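PDB 6QWT: genome polyprotein from Chicken sicinivirus JSY, which serves, in this C-terminal piece of the polyprotein, as the 3D RNA-dependent RNA polymerase and probably copies the viral RNA genome. Local coordinates for residues E176-I180 against H181-A185; L116-N119 against R120-F124; P261-P264 against P265-Q269; T240-S243 against V244-K247; T422-C425 against Y426-H429. All blocks are in the same frame, centred on the assembly; numbering follows the deposited sequence.

Contact 1: residues E176-I180 against H181-A185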
loop_
_atom_site.group_PDB
_atom_site.type_symbol
_atom_site.label_atom_id
_atom_site.label_comp_id
_atom_site.label_asym_id
_atom_site.label_seq_id
_atom_site.Cartn_x
_atom_site.Cartn_y
_atom_site.Cartn_z
ATOM N N GLU A 176 -3.141 4.843 -9.389
ATOM C CA GLU A 176 -4.457 4.658 -9.983
ATOM C C GLU A 176 -5.517 4.865 -8.913
ATOM O O GLU A 176 -5.400 4.329 -7.807
ATOM C CB GLU A 176 -4.581 3.265 -10.616
ATOM C CG GLU A 176 -3.301 2.798 -11.311
ATOM C CD GLU A 176 -3.548 1.759 -12.391
ATOM O OE1 GLU A 176 -2.993 0.644 -12.289
ATOM O OE2 GLU A 176 -4.296 2.060 -13.345
ATOM N N ALA A 177 -6.542 5.646 -9.243
ATOM C CA ALA A 177 -7.587 6.015 -8.299
ATOM C C ALA A 177 -8.939 5.537 -8.810
ATOM O O ALA A 177 -9.295 5.787 -9.966
ATOM C CB ALA A 177 -7.612 7.530 -8.072
ATOM N N ALA A 178 -9.681 4.849 -7.950
ATOM C CA ALA A 178 -11.035 4.433 -8.270
ATOM C C ALA A 178 -12.003 5.596 -8.064
ATOM O O ALA A 178 -11.724 6.520 -7.294
ATOM C CB ALA A 178 -11.439 3.245 -7.401
ATOM N N PRO A 179 -13.145 5.584 -8.748
ATOM C CA PRO A 179 -14.120 6.664 -8.565
ATOM C C PRO A 179 -14.849 6.544 -7.233
ATOM O O PRO A 179 -14.926 5.476 -6.623
ATOM C CB PRO A 179 -15.079 6.489 -9.746
ATOM C CG PRO A 179 -14.956 5.055 -10.128
ATOM C CD PRO A 179 -13.548 4.639 -9.804
ATOM N N ILE A 180 -15.407 7.679 -6.797
ATOM C CA ILE A 180 -15.972 7.778 -5.451
ATOM C C ILE A 180 -17.156 6.828 -5.280
ATOM O O ILE A 180 -17.351 6.248 -4.205
ATOM C CB ILE A 180 -16.354 9.240 -5.137
ATOM C CG1 ILE A 180 -16.957 9.356 -3.734
ATOM C CG2 ILE A 180 -17.308 9.799 -6.194
ATOM C CD1 ILE A 180 -16.004 8.955 -2.623
ATOM N N HIS A 181 -17.960 6.640 -6.331
ATOM C CA HIS A 181 -19.107 5.746 -6.202
ATOM C C HIS A 181 -18.676 4.285 -6.137
ATOM O O HIS A 181 -19.345 3.476 -5.486
ATOM C CB HIS A 181 -20.102 5.969 -7.348
ATOM C CG HIS A 181 -19.555 5.661 -8.709
ATOM N ND1 HIS A 181 -18.621 6.458 -9.337
ATOM C CD2 HIS A 181 -19.835 4.657 -9.575
ATOM C CE1 HIS A 181 -18.338 5.952 -10.524
ATOM N NE2 HIS A 181 -19.060 4.859 -10.693
ATOM N N ALA A 182 -17.566 3.929 -6.791
ATOM C CA ALA A 182 -17.041 2.574 -6.656
ATOM C C ALA A 182 -16.393 2.362 -5.295
ATOM O O ALA A 182 -16.405 1.242 -4.768
ATOM C CB ALA A 182 -16.037 2.280 -7.769
ATOM N N ILE A 183 -15.828 3.418 -4.710
ATOM C CA ILE A 183 -15.191 3.288 -3.406
ATOM C C ILE A 183 -16.237 3.094 -2.316
ATOM O O ILE A 183 -16.081 2.244 -1.431
ATOM C CB ILE A 183 -14.294 4.509 -3.135
ATOM C CG1 ILE A 183 -12.931 4.312 -3.800
ATOM C CG2 ILE A 183 -14.133 4.748 -1.641
ATOM C CD1 ILE A 183 -12.270 5.597 -4.215
ATOM N N ILE A 184 -17.328 3.861 -2.371
ATOM C CA ILE A 184 -18.370 3.741 -1.358
ATOM C C ILE A 184 -19.071 2.390 -1.461
ATOM O O ILE A 184 -19.373 1.755 -0.443
ATOM C CB ILE A 184 -19.358 4.916 -1.477
ATOM C CG1 ILE A 184 -18.649 6.230 -1.141
ATOM C CG2 ILE A 184 -20.543 4.715 -0.552
ATOM C CD1 ILE A 184 -19.485 7.460 -1.408
ATOM N N ALA A 185 -19.333 1.922 -2.686
ATOM C CA ALA A 185 -19.902 0.588 -2.854
ATOM C C ALA A 185 -18.963 -0.482 -2.312
ATOM O O ALA A 185 -19.407 -1.453 -1.690
ATOM C CB ALA A 185 -20.218 0.330 -4.326
#
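Pro179 and His181 meet with their rings set at a slant: CB of the proline lies 3.4 Å from His181 CE1, and its CG comes nearly as close to the same carbon. The imidazole gets there because CG of His181 sits between the backbone N and the carbonyl carbon (chi1 63°), which brings the ring back beside Pro179. Its ND1 is engaged elsewhere, hydrogen-bonded to Trp114 NE1. The same Pro179 CG also meets Ala182 CB at 3.8 Å. Here an outermost strand of a five-stranded mixed sheet, 174-177, hands the chain to helix 180-189, consistent with the fingers of picornaviral polymerases, where the end of motif F runs into this helix. Pro179 occupies the N-cap position and offers its carbonyl, with Ile183 N bonding to Pro179 O at 3.0 Å. The next turn is closed by Ile184 N to Ile180 O, also 3.0 Å. Ile180 and Ile184 run alongside each other in the same direction, with CG1 of Ile180 3.9 Å from CD1 of Ile184. Ile183 instead reaches back along the incoming chain, its CD1 resting 3.3 Å from Ala178 O and its CG1 4.0 Å from Ala178 CB.

Contact 2: residues L116-N119 against R120-F124; sequences LTLN and RRSLF. Unlike the reference sequence in segment 116-119: Leu118 (reference Arg).
Asn119 and Ser122 are joined through one oxygen, the amide OD1 of the asparagine. Two donors of the same serine address it. Ser122 N bonds to Asn119 OD1 at 3.2 Å, with an N-H...O angle of 141° and the donor standing above the amide carbonyl plane. Ser122 OG donates to that OD1 as well, at 2.5 Å, a very short separation whose exact value deserves caution. Asn119 can serve both because a chi1 of 68° swings its amide forward to the turn that follows.

Apolar contacts come from the residue before. Leu118, an arginine in the reference sequence, spreads its two methyls over separate partners: CD1 lies against Ser122 CB at 3.6 Å, while CD2 meets Leu123 CD2, also at 3.6 Å, the two leucine side chains slanting across one another. Leu123 CG further lies 3.8 Å from Asn119 O.

Within 120-124 the backbone closes the turn: Leu123 N bonds to Arg120 O at 3.1 Å, and Arg121 NH1 makes a weak bond to Phe124 O. The Arg120 side chain leaves the turn and runs extended into the interior, where NH1 is hydrogen-bonded to Asp105 O.

The whole is a short 3-10 turn, 121-123, with Asn119 OD1, just ahead of it, accepting from the N-H of its middle residue, Ser122. It leads into strand 124-126, and Arg120 and Leu123 pack on Ile180, so that the turn lies against helix 180-189, probably in the fingers of the polymerase.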
loop_
_atom_site.group_PDB
_atom_site.type_symbol
_atom_site.label_atom_id
_atom_site.label_comp_id
_atom_site.label_asym_id
_atom_site.label_seq_id
_atom_site.Cartn_x
_atom_site.Cartn_y
_atom_site.Cartn_z
ATOM N N LEU A 116 -13.648 15.276 -13.507
ATOM C CA LEU A 116 -13.590 16.108 -14.697
ATOM C C LEU A 116 -14.115 17.514 -14.447
ATOM O O LEU A 116 -13.605 18.474 -15.035
ATOM C CB LEU A 116 -14.398 15.449 -15.815
ATOM C CG LEU A 116 -13.939 15.571 -17.263
ATOM C CD1 LEU A 116 -12.448 15.330 -17.379
ATOM C CD2 LEU A 116 -14.713 14.574 -18.108
ATOM N N THR A 117 -15.128 17.655 -13.586
ATOM C CA THR A 117 -15.753 18.946 -13.335
ATOM C C THR A 117 -16.052 19.179 -11.858
ATOM O O THR A 117 -16.698 20.181 -11.526
ATOM C CB THR A 117 -17.066 19.081 -14.126
ATOM O OG1 THR A 117 -17.985 18.065 -13.701
ATOM C CG2 THR A 117 -16.827 18.950 -15.624
ATOM N N LEU A 118 -15.604 18.300 -10.964
ATOM C CA LEU A 118 -16.126 18.276 -9.606
ATOM C C LEU A 118 -15.117 17.609 -8.684
ATOM O O LEU A 118 -14.414 16.677 -9.081
ATOM C CB LEU A 118 -17.464 17.529 -9.558
ATOM C CG LEU A 118 -18.620 18.104 -8.742
ATOM C CD1 LEU A 118 -18.623 19.623 -8.795
ATOM C CD2 LEU A 118 -19.942 17.544 -9.249
ATOM N N ASN A 119 -15.061 18.092 -7.446
ATOM C CA ASN A 119 -14.241 17.472 -6.420
ATOM C C ASN A 119 -15.130 16.638 -5.498
ATOM O O ASN A 119 -16.350 16.566 -5.663
ATOM C CB ASN A 119 -13.440 18.529 -5.653
ATOM C CG ASN A 119 -14.312 19.432 -4.796
ATOM O OD1 ASN A 119 -15.539 19.436 -4.910
ATOM N ND2 ASN A 119 -13.675 20.209 -3.927
ATOM N N ARG A 120 -14.505 15.994 -4.509
ATOM C CA ARG A 120 -15.231 15.039 -3.677
ATOM C C ARG A 120 -16.243 15.739 -2.779
ATOM O O ARG A 120 -17.393 15.298 -2.668
ATOM C CB ARG A 120 -14.249 14.217 -2.844
ATOM C CG ARG A 120 -14.110 12.780 -3.312
ATOM C CD ARG A 120 -13.421 11.911 -2.275
ATOM N NE ARG A 120 -12.886 10.697 -2.880
ATOM C CZ ARG A 120 -12.240 9.750 -2.213
ATOM N NH1 ARG A 120 -12.042 9.872 -0.909
ATOM N NH2 ARG A 120 -11.790 8.679 -2.851
ATOM N N ARG A 121 -15.834 16.838 -2.137
ATOM C CA ARG A 121 -16.703 17.514 -1.176
ATOM C C ARG A 121 -17.990 18.016 -1.824
ATOM O O ARG A 121 -19.033 18.080 -1.161
ATOM C CB ARG A 121 -15.945 18.671 -0.516
ATOM C CG ARG A 121 -16.762 19.488 0.475
ATOM C CD ARG A 121 -17.317 18.625 1.599
ATOM N NE ARG A 121 -18.208 19.373 2.484
ATOM C CZ ARG A 121 -19.514 19.519 2.281
ATOM N NH1 ARG A 121 -20.088 18.967 1.219
ATOM N NH2 ARG A 121 -20.248 20.218 3.136
ATOM N N SER A 122 -17.945 18.358 -3.113
ATOM C CA SER A 122 -19.120 18.906 -3.782
ATOM C C SER A 122 -20.266 17.909 -3.877
ATOM O O SER A 122 -21.421 18.328 -3.997
ATOM C CB SER A 122 -18.746 19.387 -5.184
ATOM O OG SER A 122 -17.801 20.443 -5.124
ATOM N N LEU A 123 -19.981 16.611 -3.825
ATOM C CA LEU A 123 -20.995 15.587 -4.031
ATOM C C LEU A 123 -21.755 15.219 -2.763
ATOM O O LEU A 123 -22.617 14.335 -2.815
ATOM C CB LEU A 123 -20.352 14.331 -4.626
ATOM C CG LEU A 123 -19.582 14.551 -5.926
ATOM C CD1 LEU A 123 -18.600 13.418 -6.173
ATOM C CD2 LEU A 123 -20.552 14.691 -7.086
ATOM N N PHE A 124 -21.473 15.872 -1.635
ATOM C CA PHE A 124 -22.100 15.530 -0.366
ATOM C C PHE A 124 -22.736 16.758 0.269
ATOM O O PHE A 124 -22.241 17.882 0.131
ATOM C CB PHE A 124 -21.090 14.917 0.619
ATOM C CG PHE A 124 -20.424 13.670 0.110
ATOM C CD1 PHE A 124 -20.988 12.426 0.339
ATOM C CD2 PHE A 124 -19.232 13.743 -0.591
ATOM C CE1 PHE A 124 -20.376 11.276 -0.128
ATOM C CE2 PHE A 124 -18.614 12.599 -1.057
ATOM C CZ PHE A 124 -19.187 11.364 -0.824
#

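Contact 3: residues P261-P264 against P265-Q269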
loop_
_atom_site.group_PDB
_atom_site.type_symbol
_atom_site.label_atom_id
_atom_site.label_comp_id
_atom_site.label_asym_id
_atom_site.label_seq_id
_atom_site.Cartn_x
_atom_site.Cartn_y
_atom_site.Cartn_z
ATOM N N PRO A 261 -30.860 -7.381 1.856
ATOM C CA PRO A 261 -31.796 -7.716 0.766
ATOM C C PRO A 261 -31.664 -6.842 -0.472
ATOM O O PRO A 261 -31.987 -7.302 -1.574
ATOM C CB PRO A 261 -33.173 -7.544 1.424
ATOM C CG PRO A 261 -32.924 -7.648 2.889
ATOM C CD PRO A 261 -31.568 -7.056 3.107
ATOM N N SER A 262 -31.203 -5.599 -0.336
ATOM C CA SER A 262 -31.161 -4.678 -1.469
ATOM C C SER A 262 -29.987 -4.921 -2.411
ATOM O O SER A 262 -29.830 -4.168 -3.379
ATOM C CB SER A 262 -31.103 -3.230 -0.970
ATOM O OG SER A 262 -30.167 -3.092 0.090
ATOM N N ILE A 263 -29.159 -5.929 -2.158
ATOM C CA ILE A 263 -27.914 -6.140 -2.885
ATOM C C ILE A 263 -27.980 -7.511 -3.545
ATOM O O ILE A 263 -28.362 -8.482 -2.890
ATOM C CB ILE A 263 -26.678 -6.042 -1.971
ATOM C CG1 ILE A 263 -26.644 -4.676 -1.272
ATOM C CG2 ILE A 263 -25.406 -6.264 -2.759
ATOM C CD1 ILE A 263 -25.324 -4.352 -0.578
ATOM N N PRO A 264 -27.634 -7.634 -4.827
ATOM C CA PRO A 264 -27.708 -8.938 -5.481
ATOM C C PRO A 264 -26.798 -9.937 -4.793
ATOM O O PRO A 264 -25.762 -9.565 -4.211
ATOM C CB PRO A 264 -27.245 -8.645 -6.915
ATOM C CG PRO A 264 -26.577 -7.304 -6.855
ATOM C CD PRO A 264 -27.275 -6.562 -5.768
ATOM N N PRO A 265 -27.143 -11.228 -4.844
ATOM C CA PRO A 265 -26.419 -12.215 -4.026
ATOM C C PRO A 265 -25.010 -12.512 -4.509
ATOM O O PRO A 265 -24.222 -13.075 -3.739
ATOM C CB PRO A 265 -27.309 -13.461 -4.116
ATOM C CG PRO A 265 -27.996 -13.324 -5.432
ATOM C CD PRO A 265 -28.227 -11.846 -5.629
ATOM N N ASP A 266 -24.665 -12.168 -5.751
ATOM C CA ASP A 266 -23.321 -12.383 -6.268
ATOM C C ASP A 266 -22.497 -11.098 -6.307
ATOM O O ASP A 266 -21.501 -11.031 -7.036
ATOM C CB ASP A 266 -23.382 -13.019 -7.660
ATOM C CG ASP A 266 -24.012 -12.103 -8.704
ATOM O OD1 ASP A 266 -24.892 -11.290 -8.349
ATOM O OD2 ASP A 266 -23.628 -12.206 -9.889
ATOM N N ALA A 267 -22.888 -10.082 -5.531
ATOM C CA ALA A 267 -22.212 -8.790 -5.604
ATOM C C ALA A 267 -20.758 -8.887 -5.169
ATOM O O ALA A 267 -19.910 -8.140 -5.666
ATOM C CB ALA A 267 -22.947 -7.763 -4.747
ATOM N N VAL A 268 -20.456 -9.797 -4.244
ATOM C CA VAL A 268 -19.088 -9.958 -3.767
ATOM C C VAL A 268 -18.178 -10.422 -4.902
ATOM O O VAL A 268 -17.153 -9.793 -5.197
ATOM C CB VAL A 268 -19.067 -10.928 -2.575
ATOM C CG1 VAL A 268 -19.436 -10.189 -1.296
ATOM C CG2 VAL A 268 -20.072 -12.041 -2.817
ATOM N N GLN A 269 -18.546 -11.521 -5.567
ATOM C CA GLN A 269 -17.735 -12.022 -6.673
ATOM C C GLN A 269 -17.663 -11.013 -7.813
ATOM O O GLN A 269 -16.613 -10.855 -8.447
ATOM C CB GLN A 269 -18.293 -13.352 -7.180
ATOM C CG GLN A 269 -18.144 -14.509 -6.209
ATOM C CD GLN A 269 -19.466 -14.907 -5.584
ATOM O OE1 GLN A 269 -20.305 -14.054 -5.276
ATOM N NE2 GLN A 269 -19.661 -16.207 -5.390
#
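Pro264 and Pro265 are consecutive prolines that open a type I beta turn, Pro264 to Ala267, leading straight into helix 267-276 within the catalytic region of the polymerase. That helix then packs on helix 243-256, where Val268 and Gln269 touch Ala254.

Pro265 takes the second position of the turn, where the phi imposed by its ring, -72°, suits the type I shape. The two rings adjoin across the peptide bond, with Pro264 CB 3.6 Å from Pro265 CD. Each proline ring restricts its own phi, so two successive residues ahead of the helix have this backbone torsion limited.

Asp266 stands at the N-cap position, yet its carboxylate makes no capping bond. The side chain bends back toward the turn instead, and OD1 comes to 3.8 Å from Pro264 CB, a loose contact.

Ala267 closes the turn: its N bonds to Pro264 O at 3.2 Å, the donor standing 56° out of the carbonyl plane. Its methyl does the rest of the touching. CB of Ala267 lies 3.4 Å from Pro264 O and also faces Ile263, both Ala267 and Ile263 packing in addition on Leu189 of helix 180-189. Pro264 CG is 4.2 Å from this Ala267 CB, whereas Ile263 CG2 presses against the same methyl at 3.5 Å, tighter than usual for two carbons.

Contact 4: residues T240-S243 against V244-K247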
loop_
_atom_site.group_PDB
_atom_site.type_symbol
_atom_site.label_atom_id
_atom_site.label_comp_id
_atom_site.label_asym_id
_atom_site.label_seq_id
_atom_site.Cartn_x
_atom_site.Cartn_y
_atom_site.Cartn_z
ATOM N N THR A 240 1.787 -8.498 -11.642
ATOM C CA THR A 240 2.048 -9.928 -11.724
ATOM C C THR A 240 1.045 -10.781 -10.956
ATOM O O THR A 240 1.086 -12.011 -11.079
ATOM C CB THR A 240 3.460 -10.230 -11.215
ATOM O OG1 THR A 240 3.638 -9.634 -9.925
ATOM C CG2 THR A 240 4.499 -9.667 -12.174
ATOM N N ILE A 241 0.160 -10.177 -10.168
ATOM C CA ILE A 241 -0.826 -10.948 -9.415
ATOM C C ILE A 241 -1.777 -11.619 -10.397
ATOM O O ILE A 241 -2.407 -10.934 -11.219
ATOM C CB ILE A 241 -1.596 -10.069 -8.421
ATOM C CG1 ILE A 241 -0.718 -9.719 -7.219
ATOM C CG2 ILE A 241 -2.855 -10.783 -7.957
ATOM C CD1 ILE A 241 -1.254 -8.558 -6.414
ATOM N N PRO A 242 -1.909 -12.939 -10.359
ATOM C CA PRO A 242 -2.790 -13.620 -11.309
ATOM C C PRO A 242 -4.255 -13.520 -10.914
ATOM O O PRO A 242 -4.606 -13.439 -9.734
ATOM C CB PRO A 242 -2.300 -15.073 -11.261
ATOM C CG PRO A 242 -1.700 -15.218 -9.918
ATOM C CD PRO A 242 -1.116 -13.884 -9.556
ATOM N N SER A 243 -5.110 -13.527 -11.940
ATOM C CA SER A 243 -6.550 -13.440 -11.728
ATOM C C SER A 243 -7.048 -14.537 -10.796
ATOM O O SER A 243 -7.947 -14.307 -9.978
ATOM C CB SER A 243 -7.282 -13.529 -13.069
ATOM O OG SER A 243 -7.310 -12.274 -13.718
ATOM N N VAL A 244 -6.475 -15.737 -10.911
ATOM C CA VAL A 244 -7.019 -16.898 -10.217
ATOM C C VAL A 244 -6.969 -16.717 -8.704
ATOM O O VAL A 244 -7.850 -17.207 -7.986
ATOM C CB VAL A 244 -6.276 -18.171 -10.681
ATOM C CG1 VAL A 244 -4.804 -18.117 -10.287
ATOM C CG2 VAL A 244 -6.958 -19.425 -10.147
ATOM N N VAL A 245 -5.971 -15.993 -8.192
ATOM C CA VAL A 245 -5.880 -15.782 -6.747
ATOM C C VAL A 245 -7.024 -14.898 -6.263
ATOM O O VAL A 245 -7.693 -15.208 -5.267
ATOM C CB VAL A 245 -4.508 -15.192 -6.373
ATOM C CG1 VAL A 245 -4.420 -14.976 -4.869
ATOM C CG2 VAL A 245 -3.387 -16.105 -6.841
ATOM N N PHE A 246 -7.270 -13.785 -6.962
ATOM C CA PHE A 246 -8.390 -12.913 -6.609
ATOM C C PHE A 246 -9.719 -13.647 -6.720
ATOM O O PHE A 246 -10.598 -13.491 -5.865
ATOM C CB PHE A 246 -8.401 -11.677 -7.510
ATOM C CG PHE A 246 -7.560 -10.547 -7.003
ATOM C CD1 PHE A 246 -7.832 -9.962 -5.778
ATOM C CD2 PHE A 246 -6.502 -10.063 -7.754
ATOM C CE1 PHE A 246 -7.059 -8.917 -5.307
ATOM C CE2 PHE A 246 -5.727 -9.015 -7.289
ATOM C CZ PHE A 246 -6.005 -8.444 -6.064
ATOM N N LYS A 247 -9.886 -14.442 -7.781
ATOM C CA LYS A 247 -11.130 -15.180 -7.973
ATOM C C LYS A 247 -11.389 -16.138 -6.815
ATOM O O LYS A 247 -12.513 -16.219 -6.304
ATOM C CB LYS A 247 -11.083 -15.932 -9.303
ATOM C CG LYS A 247 -12.416 -16.499 -9.756
ATOM C CD LYS A 247 -12.222 -17.578 -10.816
ATOM C CE LYS A 247 -12.324 -18.974 -10.209
ATOM N NZ LYS A 247 -11.392 -19.952 -10.845
#
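Ser243 O accepts from Lys247 N at 2.9 Å in a nearly straight bond (N-H...O 165°), which closes the first full turn of helix 243-256. One residue earlier, at the N-cap position, Pro242 O takes Val245 N at 3.3 Å, with the donor well above the carbonyl plane. Asp62 OD1 receives Ser243 N, so a side chain from a distant part of the chain meets the start of this helix.

Pro242 lies against two valines by different atoms of its ring. CG of the proline is 3.6 Å from Val245 CG2, and its CB is 4.1 Å from Val244 CG1, the methyl that a chi1 of 64° aims at the proline. The Ile241 side chain stands roughly perpendicular to that of Phe246, Ile241 CG2 approaching the ring obliquely at CE2, 3.4 Å away, with CD2 next at 3.7 Å. Val307 of helix 298-316 packs on Ile241, Val245 and Phe246 together.

Backbone pairing of Ile241 with Gly292 joins the loop to the segment ahead of helix 298-316. Strand 230-235 and short helix 237-240 carry the motif A sequence of the palm; the loop 241-242 leads from it into helix 243-256, as in other picornaviral polymerases.

Contact 5: residues T422-C425 against Y426-H429; sequences TSLC and YLAH
Thr422 and Tyr426 meet one turn apart on helix 417-428, in the C-terminal helical part that forms the thumb of picornaviral polymerases. The threonine methyl flanks the tyrosine ring, Thr422 CG2 lying 3.9 Å from Tyr426 CE1, and the ring also comes close to the threonine carbonyl, with Tyr426 CD1 3.3 Å from Thr422 O. The hydroxyl OG1 of Thr422 is turned to another partner, Gln418 NE2.

Ser423 sends its OG back to Asp419 O and Val420 O, and meets the next turn through its backbone, where Ser423 O has Tyr426 CB 3.6 Å away.

Leu424 offers a carbonyl gripped twice. Ala428 N approaches it nearly head-on at 3.0 Å from Leu424 O, whereas Leu427 N, equally distant, comes from above the carbonyl plane. The Leu424 side chain slants across that of Leu427, with Leu424 CD2 4.1 Å from Leu427 CD1, and packs on Trp439 of helix 433-449.

Cys425 faces Tyr436, Trp439 and Leu462 of the following helices. Its carbonyl takes a weak bond from His429 N. The His429 ring, folded back by a chi1 of 81°, presents its edge to the same oxygen, in plane, with CD2 3.4 Å from Cys425 O.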
loop_
_atom_site.group_PDB
_atom_site.type_symbol
_atom_site.label_atom_id
_atom_site.label_comp_id
_atom_site.label_asym_id
_atom_site.label_seq_id
_atom_site.Cartn_x
_atom_site.Cartn_y
_atom_site.Cartn_z
ATOM N N THR A 422 8.266 19.305 10.362
ATOM C CA THR A 422 7.570 18.718 11.502
ATOM C C THR A 422 7.251 17.246 11.265
ATOM O O THR A 422 7.452 16.410 12.153
ATOM C CB THR A 422 6.295 19.509 11.796
ATOM O OG1 THR A 422 6.641 20.840 12.198
ATOM C CG2 THR A 422 5.499 18.846 12.905
ATOM N N SER A 423 6.765 16.902 10.068
ATOM C CA SER A 423 6.359 15.522 9.821
ATOM C C SER A 423 7.556 14.581 9.740
ATOM O O SER A 423 7.423 13.388 10.035
ATOM C CB SER A 423 5.520 15.439 8.545
ATOM O OG SER A 423 6.172 16.085 7.471
ATOM N N LEU A 424 8.727 15.087 9.345
ATOM C CA LEU A 424 9.924 14.255 9.316
ATOM C C LEU A 424 10.539 14.069 10.697
ATOM O O LEU A 424 11.226 13.065 10.924
ATOM C CB LEU A 424 10.956 14.850 8.355
ATOM C CG LEU A 424 10.514 14.885 6.885
ATOM C CD1 LEU A 424 11.539 15.600 6.022
ATOM C CD2 LEU A 424 10.244 13.483 6.345
ATOM N N CYS A 425 10.301 15.003 11.622
ATOM C CA CYS A 425 10.742 14.808 12.998
ATOM C C CYS A 425 10.123 13.553 13.599
ATOM O O CYS A 425 10.766 12.851 14.387
ATOM C CB CYS A 425 10.389 16.033 13.837
ATOM S SG CYS A 425 11.359 17.494 13.428
ATOM N N TYR A 426 8.872 13.253 13.235
ATOM C CA TYR A 426 8.208 12.060 13.745
ATOM C C TYR A 426 8.893 10.780 13.287
ATOM O O TYR A 426 8.736 9.739 13.937
ATOM C CB TYR A 426 6.743 12.040 13.308
ATOM C CG TYR A 426 5.922 13.177 13.866
ATOM C CD1 TYR A 426 5.288 14.080 13.022
ATOM C CD2 TYR A 426 5.775 13.348 15.239
ATOM C CE1 TYR A 426 4.533 15.124 13.527
ATOM C CE2 TYR A 426 5.020 14.391 15.754
ATOM C CZ TYR A 426 4.402 15.275 14.892
ATOM O OH TYR A 426 3.648 16.315 15.389
ATOM N N LEU A 427 9.641 10.833 12.185
ATOM C CA LEU A 427 10.350 9.667 11.679
ATOM C C LEU A 427 11.781 9.590 12.194
ATOM O O LEU A 427 12.268 8.498 12.505
ATOM C CB LEU A 427 10.356 9.678 10.145
ATOM C CG LEU A 427 8.993 9.751 9.448
ATOM C CD1 LEU A 427 9.165 9.834 7.939
ATOM C CD2 LEU A 427 8.143 8.551 9.824
ATOM N N ALA A 428 12.454 10.736 12.305
ATOM C CA ALA A 428 13.894 10.786 12.524
ATOM C C ALA A 428 14.312 10.604 13.979
ATOM O O ALA A 428 15.414 10.106 14.231
ATOM C CB ALA A 428 14.450 12.117 12.006
ATOM N N HIS A 429 13.476 10.990 14.946
ATOM C CA HIS A 429 13.904 10.941 16.342
ATOM C C HIS A 429 14.151 9.519 16.831
ATOM O O HIS A 429 14.891 9.335 17.804
ATOM C CB HIS A 429 12.875 11.628 17.243
ATOM C CG HIS A 429 11.696 10.768 17.579
ATOM N ND1 HIS A 429 11.687 9.904 18.655
ATOM C CD2 HIS A 429 10.490 10.638 16.980
ATOM C CE1 HIS A 429 10.523 9.279 18.702
ATOM N NE2 HIS A 429 9.780 9.705 17.697
#

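In the fold
All five contacts are local, between neighbouring residues of one polymerase chain; none nests in or crosses another. From the N terminus, contact 2 (116-124) closes a 3-10 turn before strand 124-126. Contact 1 (176-185) then turns a sheet's outermost strand into helix 180-189 and touches contact 2, Ile180 CG2 meeting Leu123 CD1 at 3.8 Å. Contact 4 (240-247) opens helix 243-256, and contact 3 (261-269) opens helix 267-276; their nearest atoms are about 6 Å apart, and Phe246 of the first helix packs on Ile275 and Tyr276 of the second. Contact 5 (422-429), late in the chain, stands opposite contacts 3 and 4 across the chain's centre, its centre about 45 Å from that of contact 3.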